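PDB 6EK4: PaxB from Photorhabdus luminescens, which probably acts with its partner PaxA as one component of a two-component alpha-helical pore-forming toxin of the YaxAB type. Local coordinates for residues I29-I43 with Q280-E294. Sequence-based numbering, arbitrary orientation.
Sequences IWRLSHQQKSGIEII and QRIAGIEDVHQIDKE
L32 plugs as a knob into the hole made by D287, Q290, I291 and E294, where helix 19-35 packs antiparallel on the long helix 247-321 in the elongated helical bundle of this alpha-pore-forming toxin. The short helical segments run at 157° to each other, their axes approaching to 9.4 Å. The two methyls of L32 fork apart, CD1 over the aliphatic part of Q290 and CD2 against the carboxylate of D287, while L32 CB lies 3.8 Å from I291 CG1. I29 and E294 lie alongside each other, pointing opposite ways, with I29 CG1 3.6 Å from E294 CB; I29 CG2 also faces I291 CG2. Where helix 42-73 begins, the I43 and V288 side chains meet nearly perpendicular, CG2 to CG2 at 3.5 Å. Backbone packing joins these apolar groups. At Q36 the chain leaves the helix and packs on G284, which has no side chain: S38 N lies 3.8 Å from G284 CA. Around this close approach, the aliphatic part of R281 passes S38 O on its way to a weak, long ion pair with E156 of helix 149-193, and Q36 turns CG anti to its own N (chi1 163°), setting it 3.3 Å from G284 O.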
ATOM      1  N   ILE A  29      -3.943  -5.519   4.218  1.00 66.67           N
ATOM      2  CA  ILE A  29      -3.383  -6.388   3.182  1.00 65.80           C
ATOM      3  C   ILE A  29      -4.493  -6.914   2.270  1.00 65.64           C
ATOM      4  O   ILE A  29      -4.322  -6.967   1.053  1.00 65.27           O
ATOM      5  CB  ILE A  29      -2.562  -7.550   3.789  1.00 65.57           C
ATOM      6  CG1 ILE A  29      -1.235  -7.015   4.341  1.00 66.19           C
ATOM      7  CG2 ILE A  29      -2.276  -8.623   2.747  1.00 65.54           C
ATOM      8  CD1 ILE A  29      -0.518  -7.965   5.277  1.00 66.22           C
ATOM      9  N   TRP A  30      -5.627  -7.290   2.860  1.00 65.65           N
ATOM     10  CA  TRP A  30      -6.789  -7.732   2.086  1.00 65.45           C
ATOM     11  C   TRP A  30      -7.273  -6.635   1.141  1.00 65.01           C
ATOM     12  O   TRP A  30      -7.480  -6.877  -0.048  1.00 64.60           O
ATOM     13  CB  TRP A  30      -7.932  -8.145   3.019  1.00 65.70           C
ATOM     14  CG  TRP A  30      -9.150  -8.631   2.290  1.00 66.37           C
ATOM     15  CD1 TRP A  30     -10.225  -7.885   1.895  1.00 66.84           C
ATOM     16  CD2 TRP A  30      -9.412  -9.971   1.863  1.00 66.91           C
ATOM     17  NE1 TRP A  30     -11.141  -8.681   1.249  1.00 67.59           N
ATOM     18  CE2 TRP A  30     -10.666  -9.965   1.217  1.00 67.68           C
ATOM     19  CE3 TRP A  30      -8.708 -11.177   1.964  1.00 67.52           C
ATOM     20  CZ2 TRP A  30     -11.232 -11.121   0.674  1.00 69.13           C
ATOM     21  CZ3 TRP A  30      -9.272 -12.325   1.425  1.00 68.40           C
ATOM     22  CH2 TRP A  30     -10.522 -12.287   0.789  1.00 69.28           C
ATOM     23  N   ARG A  31      -7.452  -5.434   1.682  1.00 65.34           N
ATOM     24  CA  ARG A  31      -7.923  -4.289   0.905  1.00 66.43           C
ATOM     25  C   ARG A  31      -6.963  -3.951  -0.236  1.00 66.34           C
ATOM     26  O   ARG A  31      -7.393  -3.733  -1.369  1.00 66.52           O
ATOM     27  CB  ARG A  31      -8.100  -3.072   1.820  1.00 67.23           C
ATOM     28  CG  ARG A  31      -8.681  -1.842   1.136  1.00 68.21           C
ATOM     29  CD  ARG A  31      -8.972  -0.726   2.131  1.00 69.09           C
ATOM     30  NE  ARG A  31      -7.851  -0.480   3.041  1.00 69.41           N
ATOM     31  CZ  ARG A  31      -6.720   0.152   2.719  1.00 69.24           C
ATOM     32  NH1 ARG A  31      -6.518   0.621   1.489  1.00 69.24           N
ATOM     33  NH2 ARG A  31      -5.775   0.312   3.639  1.00 69.18           N
ATOM     34  N   LEU A  32      -5.670  -3.912   0.073  1.00 66.36           N
ATOM     35  CA  LEU A  32      -4.644  -3.580  -0.916  1.00 66.81           C
ATOM     36  C   LEU A  32      -4.459  -4.669  -1.969  1.00 67.53           C
ATOM     37  O   LEU A  32      -4.241  -4.365  -3.137  1.00 68.26           O
ATOM     38  CB  LEU A  32      -3.305  -3.295  -0.227  1.00 67.09           C
ATOM     39  CG  LEU A  32      -3.244  -1.991   0.573  1.00 67.64           C
ATOM     40  CD1 LEU A  32      -2.067  -2.004   1.534  1.00 68.20           C
ATOM     41  CD2 LEU A  32      -3.170  -0.781  -0.347  1.00 67.41           C
ATOM     42  N   SER A  33      -4.555  -5.932  -1.560  1.00 69.10           N
ATOM     43  CA  SER A  33      -4.350  -7.055  -2.480  1.00 70.38           C
ATOM     44  C   SER A  33      -5.451  -7.191  -3.534  1.00 72.11           C
ATOM     45  O   SER A  33      -5.257  -7.880  -4.535  1.00 73.87           O
ATOM     46  CB  SER A  33      -4.229  -8.371  -1.705  1.00 70.38           C
ATOM     47  OG  SER A  33      -5.419  -8.651  -0.990  1.00 70.20           O
ATOM     48  N   HIS A  34      -6.595  -6.547  -3.310  1.00 73.67           N
ATOM     49  CA  HIS A  34      -7.728  -6.624  -4.238  1.00 75.67           C
ATOM     50  C   HIS A  34      -7.904  -5.382  -5.121  1.00 78.37           C
ATOM     51  O   HIS A  34      -8.467  -5.482  -6.212  1.00 80.02           O
ATOM     52  CB  HIS A  34      -9.017  -6.915  -3.465  1.00 74.81           C
ATOM     53  CG  HIS A  34      -9.093  -8.314  -2.940  1.00 73.62           C
ATOM     54  ND1 HIS A  34      -8.559  -8.684  -1.725  1.00 72.85           N
ATOM     55  CD2 HIS A  34      -9.625  -9.439  -3.474  1.00 73.62           C
ATOM     56  CE1 HIS A  34      -8.766  -9.974  -1.529  1.00 72.75           C
ATOM     57  NE2 HIS A  34      -9.410 -10.456  -2.575  1.00 73.21           N
ATOM     58  N   GLN A  35      -7.434  -4.225  -4.656  1.00 81.38           N
ATOM     59  CA  GLN A  35      -7.517  -2.987  -5.441  1.00 84.92           C
ATOM     60  C   GLN A  35      -6.260  -2.748  -6.284  1.00 87.18           C
ATOM     61  O   GLN A  35      -6.326  -2.082  -7.320  1.00 87.70           O
ATOM     62  CB  GLN A  35      -7.790  -1.781  -4.532  1.00 85.90           C
ATOM     63  CG  GLN A  35      -6.597  -1.295  -3.718  1.00 86.53           C
ATOM     64  CD  GLN A  35      -6.970  -0.216  -2.715  1.00 88.35           C
ATOM     65  OE1 GLN A  35      -8.116  -0.132  -2.267  1.00 89.30           O
ATOM     66  NE2 GLN A  35      -5.998   0.616  -2.353  1.00 89.00           N
ATOM     67  N   GLN A  36      -5.126  -3.280  -5.830  1.00 89.59           N
ATOM     68  CA  GLN A  36      -3.856  -3.190  -6.559  1.00 91.73           C
ATOM     69  C   GLN A  36      -3.984  -3.732  -7.984  1.00 94.11           C
ATOM     70  O   GLN A  36      -4.478  -4.844  -8.192  1.00 94.30           O
ATOM     71  CB  GLN A  36      -2.755  -3.937  -5.789  1.00 92.20           C
ATOM     72  CG  GLN A  36      -1.488  -4.277  -6.575  1.00 92.74           C
ATOM     73  CD  GLN A  36      -1.464  -5.708  -7.097  1.00 93.33           C
ATOM     74  OE1 GLN A  36      -2.127  -6.596  -6.558  1.00 93.34           O
ATOM     75  NE2 GLN A  36      -0.680  -5.940  -8.143  1.00 93.89           N
ATOM     76  N   LYS A  37      -3.543  -2.933  -8.956  1.00 95.98           N
ATOM     77  CA  LYS A  37      -3.588  -3.311 -10.368  1.00 97.74           C
ATOM     78  C   LYS A  37      -2.284  -2.932 -11.076  1.00 97.79           C
ATOM     79  O   LYS A  37      -2.259  -2.051 -11.938  1.00 97.90           O
ATOM     80  CB  LYS A  37      -4.797  -2.663 -11.057  1.00 98.83           C
ATOM     81  CG  LYS A  37      -6.134  -3.241 -10.615  1.00100.19           C
ATOM     82  CD  LYS A  37      -7.308  -2.422 -11.125  1.00101.32           C
ATOM     83  CE  LYS A  37      -8.624  -2.957 -10.582  1.00102.75           C
ATOM     84  NZ  LYS A  37      -9.803  -2.239 -11.140  1.00103.55           N
ATOM     85  N   SER A  38      -1.203  -3.608 -10.689  1.00 98.07           N
ATOM     86  CA  SER A  38       0.104  -3.441 -11.332  1.00 98.26           C
ATOM     87  C   SER A  38       0.174  -4.196 -12.663  1.00 98.84           C
ATOM     88  O   SER A  38       0.972  -3.851 -13.535  1.00 98.61           O
ATOM     89  CB  SER A  38       1.229  -3.910 -10.402  1.00 98.44           C
ATOM     90  OG  SER A  38       1.085  -5.278 -10.061  1.00 98.38           O
ATOM     91  N   GLY A  39      -0.651  -5.232 -12.804  1.00 98.84           N
ATOM     92  CA  GLY A  39      -0.764  -5.978 -14.057  1.00 99.74           C
ATOM     93  C   GLY A  39       0.385  -6.931 -14.331  1.00100.40           C
ATOM     94  O   GLY A  39       0.681  -7.230 -15.490  1.00102.26           O
ATOM     95  N   ILE A  40       1.028  -7.413 -13.270  1.00 99.41           N
ATOM     96  CA  ILE A  40       2.130  -8.370 -13.392  1.00 99.70           C
ATOM     97  C   ILE A  40       1.603  -9.811 -13.320  1.00 99.32           C
ATOM     98  O   ILE A  40       2.198 -10.717 -13.904  1.00101.43           O
ATOM     99  CB  ILE A  40       3.213  -8.124 -12.317  1.00 99.68           C
ATOM    100  CG1 ILE A  40       3.731  -6.681 -12.405  1.00 99.11           C
ATOM    101  CG2 ILE A  40       4.368  -9.104 -12.483  1.00100.89           C
ATOM    102  CD1 ILE A  40       4.487  -6.213 -11.180  1.00 98.72           C
ATOM    103  N   GLU A  41       0.497 -10.004 -12.597  1.00 96.62           N
ATOM    104  CA  GLU A  41      -0.264 -11.269 -12.561  1.00 95.97           C
ATOM    105  C   GLU A  41       0.275 -12.279 -11.543  1.00 93.78           C
ATOM    106  O   GLU A  41      -0.471 -12.734 -10.672  1.00 92.77           O
ATOM    107  CB  GLU A  41      -0.381 -11.914 -13.952  1.00 97.99           C
ATOM    108  CG  GLU A  41      -1.544 -12.888 -14.103  1.00 99.49           C
ATOM    109  CD  GLU A  41      -2.899 -12.200 -14.135  1.00 99.46           C
ATOM    110  OE1 GLU A  41      -3.428 -11.865 -13.053  1.00 98.63           O
ATOM    111  OE2 GLU A  41      -3.445 -12.008 -15.244  1.00 99.76           O
ATOM    112  N   ILE A  42       1.549 -12.645 -11.661  1.00 91.84           N
ATOM    113  CA  ILE A  42       2.189 -13.501 -10.655  1.00 89.83           C
ATOM    114  C   ILE A  42       2.268 -12.765  -9.315  1.00 87.22           C
ATOM    115  O   ILE A  42       2.109 -13.377  -8.259  1.00 86.59           O
ATOM    116  CB  ILE A  42       3.590 -13.997 -11.099  1.00 90.41           C
ATOM    117  CG1 ILE A  42       4.101 -15.106 -10.170  1.00 90.38           C
ATOM    118  CG2 ILE A  42       4.598 -12.855 -11.146  1.00 90.00           C
ATOM    119  CD1 ILE A  42       3.240 -16.351 -10.151  1.00 90.43           C
ATOM    120  N   ILE A  43       2.501 -11.455  -9.369  1.00 84.97           N
ATOM    121  CA  ILE A  43       2.466 -10.607  -8.179  1.00 83.17           C
ATOM    122  C   ILE A  43       1.039 -10.538  -7.638  1.00 81.14           C
ATOM    123  O   ILE A  43       0.824 -10.588  -6.427  1.00 80.81           O
ATOM    124  CB  ILE A  43       2.978  -9.176  -8.482  1.00 83.43           C
ATOM    125  CG1 ILE A  43       4.466  -9.196  -8.866  1.00 84.76           C
ATOM    126  CG2 ILE A  43       2.750  -8.244  -7.294  1.00 82.76           C
ATOM    127  CD1 ILE A  43       5.418  -9.502  -7.724  1.00 84.95           C
ATOM    128  N   GLN A 280      -1.396   3.919 -13.242  1.00 72.05           N
ATOM    129  CA  GLN A 280      -2.108   2.816 -12.600  1.00 72.26           C
ATOM    130  C   GLN A 280      -1.137   1.727 -12.148  1.00 71.66           C
ATOM    131  O   GLN A 280      -1.317   1.135 -11.082  1.00 71.63           O
ATOM    132  CB  GLN A 280      -3.161   2.221 -13.538  1.00 73.30           C
ATOM    133  CG  GLN A 280      -3.948   1.076 -12.917  1.00 75.08           C
ATOM    134  CD  GLN A 280      -5.278   0.825 -13.603  1.00 77.12           C
ATOM    135  OE1 GLN A 280      -5.380   0.885 -14.829  1.00 78.68           O
ATOM    136  NE2 GLN A 280      -6.307   0.536 -12.813  1.00 78.43           N
ATOM    137  N   ARG A 281      -0.116   1.467 -12.960  1.00 70.90           N
ATOM    138  CA  ARG A 281       0.884   0.446 -12.637  1.00 70.52           C
ATOM    139  C   ARG A 281       1.841   0.892 -11.530  1.00 69.57           C
ATOM    140  O   ARG A 281       2.262   0.074 -10.712  1.00 69.52           O
ATOM    141  CB  ARG A 281       1.664   0.030 -13.890  1.00 71.05           C
ATOM    142  CG  ARG A 281       0.840  -0.806 -14.857  1.00 70.91           C
ATOM    143  CD  ARG A 281       1.707  -1.492 -15.900  1.00 71.55           C
ATOM    144  NE  ARG A 281       2.381  -0.533 -16.772  1.00 71.54           N
ATOM    145  CZ  ARG A 281       1.796   0.139 -17.763  1.00 71.31           C
ATOM    146  NH1 ARG A 281       0.503  -0.021 -18.035  1.00 70.79           N
ATOM    147  NH2 ARG A 281       2.514   0.986 -18.490  1.00 71.83           N
ATOM    148  N   ILE A 282       2.180   2.179 -11.505  1.00 68.55           N
ATOM    149  CA  ILE A 282       2.974   2.744 -10.410  1.00 68.12           C
ATOM    150  C   ILE A 282       2.179   2.673  -9.102  1.00 67.57           C
ATOM    151  O   ILE A 282       2.735   2.354  -8.048  1.00 67.81           O
ATOM    152  CB  ILE A 282       3.402   4.202 -10.706  1.00 67.92           C
ATOM    153  CG1 ILE A 282       4.438   4.231 -11.837  1.00 68.27           C
ATOM    154  CG2 ILE A 282       3.988   4.867  -9.464  1.00 68.08           C
ATOM    155  CD1 ILE A 282       4.558   5.574 -12.527  1.00 68.32           C
ATOM    156  N   ALA A 283       0.882   2.963  -9.182  1.00 66.62           N
ATOM    157  CA  ALA A 283      -0.016   2.854  -8.030  1.00 65.78           C
ATOM    158  C   ALA A 283      -0.116   1.408  -7.545  1.00 66.00           C
ATOM    159  O   ALA A 283      -0.181   1.156  -6.342  1.00 65.92           O
ATOM    160  CB  ALA A 283      -1.397   3.389  -8.379  1.00 65.03           C
ATOM    161  N   GLY A 284      -0.130   0.468  -8.488  1.00 66.13           N
ATOM    162  CA  GLY A 284      -0.144  -0.955  -8.168  1.00 66.67           C
ATOM    163  C   GLY A 284       1.134  -1.416  -7.488  1.00 67.32           C
ATOM    164  O   GLY A 284       1.086  -2.158  -6.508  1.00 66.84           O
ATOM    165  N   ILE A 285       2.277  -0.974  -8.012  1.00 68.14           N
ATOM    166  CA  ILE A 285       3.579  -1.298  -7.422  1.00 69.35           C
ATOM    167  C   ILE A 285       3.708  -0.715  -6.011  1.00 70.30           C
ATOM    168  O   ILE A 285       4.276  -1.354  -5.128  1.00 70.40           O
ATOM    169  CB  ILE A 285       4.747  -0.816  -8.317  1.00 69.71           C
ATOM    170  CG1 ILE A 285       4.812  -1.660  -9.594  1.00 70.04           C
ATOM    171  CG2 ILE A 285       6.081  -0.908  -7.584  1.00 70.45           C
ATOM    172  CD1 ILE A 285       5.682  -1.070 -10.685  1.00 70.85           C
ATOM    173  N   GLU A 286       3.175   0.489  -5.803  1.00 71.54           N
ATOM    174  CA  GLU A 286       3.179   1.115  -4.473  1.00 73.00           C
ATOM    175  C   GLU A 286       2.302   0.375  -3.457  1.00 72.82           C
ATOM    176  O   GLU A 286       2.598   0.390  -2.261  1.00 73.56           O
ATOM    177  CB  GLU A 286       2.761   2.591  -4.552  1.00 73.94           C
ATOM    178  CG  GLU A 286       3.933   3.562  -4.630  1.00 76.13           C
ATOM    179  CD  GLU A 286       4.808   3.550  -3.382  1.00 77.96           C
ATOM    180  OE1 GLU A 286       4.323   3.147  -2.300  1.00 77.76           O
ATOM    181  OE2 GLU A 286       5.988   3.947  -3.483  1.00 79.86           O
ATOM    182  N   ASP A 287       1.228  -0.257  -3.927  1.00 72.47           N
ATOM    183  CA  ASP A 287       0.381  -1.077  -3.060  1.00 72.36           C
ATOM    184  C   ASP A 287       1.091  -2.368  -2.649  1.00 72.34           C
ATOM    185  O   ASP A 287       0.932  -2.828  -1.519  1.00 71.94           O
ATOM    186  CB  ASP A 287      -0.953  -1.410  -3.743  1.00 72.61           C
ATOM    187  CG  ASP A 287      -1.855  -0.193  -3.906  1.00 72.85           C
ATOM    188  OD1 ASP A 287      -1.788   0.735  -3.072  1.00 73.13           O
ATOM    189  OD2 ASP A 287      -2.649  -0.173  -4.873  1.00 73.37           O
ATOM    190  N   VAL A 288       1.873  -2.945  -3.561  1.00 72.47           N
ATOM    191  CA  VAL A 288       2.652  -4.151  -3.260  1.00 73.03           C
ATOM    192  C   VAL A 288       3.745  -3.836  -2.235  1.00 73.49           C
ATOM    193  O   VAL A 288       3.996  -4.632  -1.329  1.00 73.66           O
ATOM    194  CB  VAL A 288       3.282  -4.772  -4.530  1.00 73.80           C
ATOM    195  CG1 VAL A 288       4.198  -5.934  -4.170  1.00 74.73           C
ATOM    196  CG2 VAL A 288       2.198  -5.249  -5.488  1.00 73.23           C
ATOM    197  N   HIS A 289       4.391  -2.683  -2.388  1.00 74.66           N
ATOM    198  CA  HIS A 289       5.350  -2.189  -1.393  1.00 76.21           C
ATOM    199  C   HIS A 289       4.683  -1.981  -0.033  1.00 74.73           C
ATOM    200  O   HIS A 289       5.283  -2.256   1.007  1.00 74.07           O
ATOM    201  CB  HIS A 289       5.995  -0.875  -1.853  1.00 78.46           C
ATOM    202  CG  HIS A 289       7.243  -1.061  -2.658  1.00 81.16           C
ATOM    203  ND1 HIS A 289       8.502  -0.933  -2.113  1.00 83.40           N
ATOM    204  CD2 HIS A 289       7.428  -1.362  -3.965  1.00 82.06           C
ATOM    205  CE1 HIS A 289       9.409  -1.147  -3.050  1.00 84.80           C
ATOM    206  NE2 HIS A 289       8.783  -1.410  -4.183  1.00 83.96           N
ATOM    207  N   GLN A 290       3.445  -1.489  -0.054  1.00 73.28           N
ATOM    208  CA  GLN A 290       2.663  -1.297   1.164  1.00 72.69           C
ATOM    209  C   GLN A 290       2.279  -2.637   1.793  1.00 71.74           C
ATOM    210  O   GLN A 290       2.278  -2.766   3.015  1.00 71.78           O
ATOM    211  CB  GLN A 290       1.406  -0.468   0.870  1.00 72.85           C
ATOM    212  CG  GLN A 290       0.597  -0.071   2.101  1.00 73.60           C
ATOM    213  CD  GLN A 290       1.396   0.730   3.113  1.00 74.93           C
ATOM    214  OE1 GLN A 290       1.271   0.523   4.321  1.00 75.41           O
ATOM    215  NE2 GLN A 290       2.225   1.649   2.627  1.00 75.39           N
ATOM    216  N   ILE A 291       1.957  -3.626   0.961  1.00 70.94           N
ATOM    217  CA  ILE A 291       1.635  -4.975   1.444  1.00 70.43           C
ATOM    218  C   ILE A 291       2.813  -5.588   2.209  1.00 71.15           C
ATOM    219  O   ILE A 291       2.610  -6.267   3.215  1.00 71.67           O
ATOM    220  CB  ILE A 291       1.182  -5.906   0.290  1.00 69.99           C
ATOM    221  CG1 ILE A 291      -0.263  -5.579  -0.102  1.00 69.54           C
ATOM    222  CG2 ILE A 291       1.279  -7.377   0.684  1.00 69.89           C
ATOM    223  CD1 ILE A 291      -0.710  -6.197  -1.411  1.00 69.48           C
ATOM    224  N   ASP A 292       4.033  -5.341   1.737  1.00 72.14           N
ATOM    225  CA  ASP A 292       5.231  -5.817   2.430  1.00 73.35           C
ATOM    226  C   ASP A 292       5.419  -5.108   3.772  1.00 73.51           C
ATOM    227  O   ASP A 292       5.852  -5.726   4.747  1.00 73.87           O
ATOM    228  CB  ASP A 292       6.480  -5.622   1.568  1.00 74.66           C
ATOM    229  CG  ASP A 292       7.688  -6.359   2.125  1.00 76.41           C
ATOM    230  OD1 ASP A 292       7.680  -7.608   2.120  1.00 77.55           O
ATOM    231  OD2 ASP A 292       8.645  -5.691   2.569  1.00 77.63           O
ATOM    232  N   LYS A 293       5.099  -3.816   3.815  1.00 73.35           N
ATOM    233  CA  LYS A 293       5.213  -3.032   5.048  1.00 74.32           C
ATOM    234  C   LYS A 293       4.119  -3.384   6.057  1.00 73.74           C
ATOM    235  O   LYS A 293       4.359  -3.361   7.265  1.00 74.70           O
ATOM    236  CB  LYS A 293       5.199  -1.532   4.740  1.00 75.62           C
ATOM    237  CG  LYS A 293       6.456  -1.050   4.031  1.00 77.57           C
ATOM    238  CD  LYS A 293       6.369   0.420   3.653  1.00 78.82           C
ATOM    239  CE  LYS A 293       7.588   0.857   2.858  1.00 80.26           C
ATOM    240  NZ  LYS A 293       7.477   2.260   2.373  1.00 80.74           N
ATOM    241  N   GLU A 294       2.924  -3.702   5.562  1.00 72.37           N
ATOM    242  CA  GLU A 294       1.841  -4.188   6.420  1.00 71.45           C
ATOM    243  C   GLU A 294       2.146  -5.598   6.931  1.00 70.65           C
ATOM    244  O   GLU A 294       1.812  -5.936   8.068  1.00 70.80           O
ATOM    245  CB  GLU A 294       0.503  -4.183   5.673  1.00 71.42           C
ATOM    246  CG  GLU A 294       0.003  -2.801   5.261  1.00 72.19           C
ATOM    247  CD  GLU A 294      -0.490  -1.951   6.420  1.00 73.30           C
ATOM    248  OE1 GLU A 294      -0.544  -2.443   7.567  1.00 74.13           O
ATOM    249  OE2 GLU A 294      -0.828  -0.772   6.176  1.00 74.53           O
TER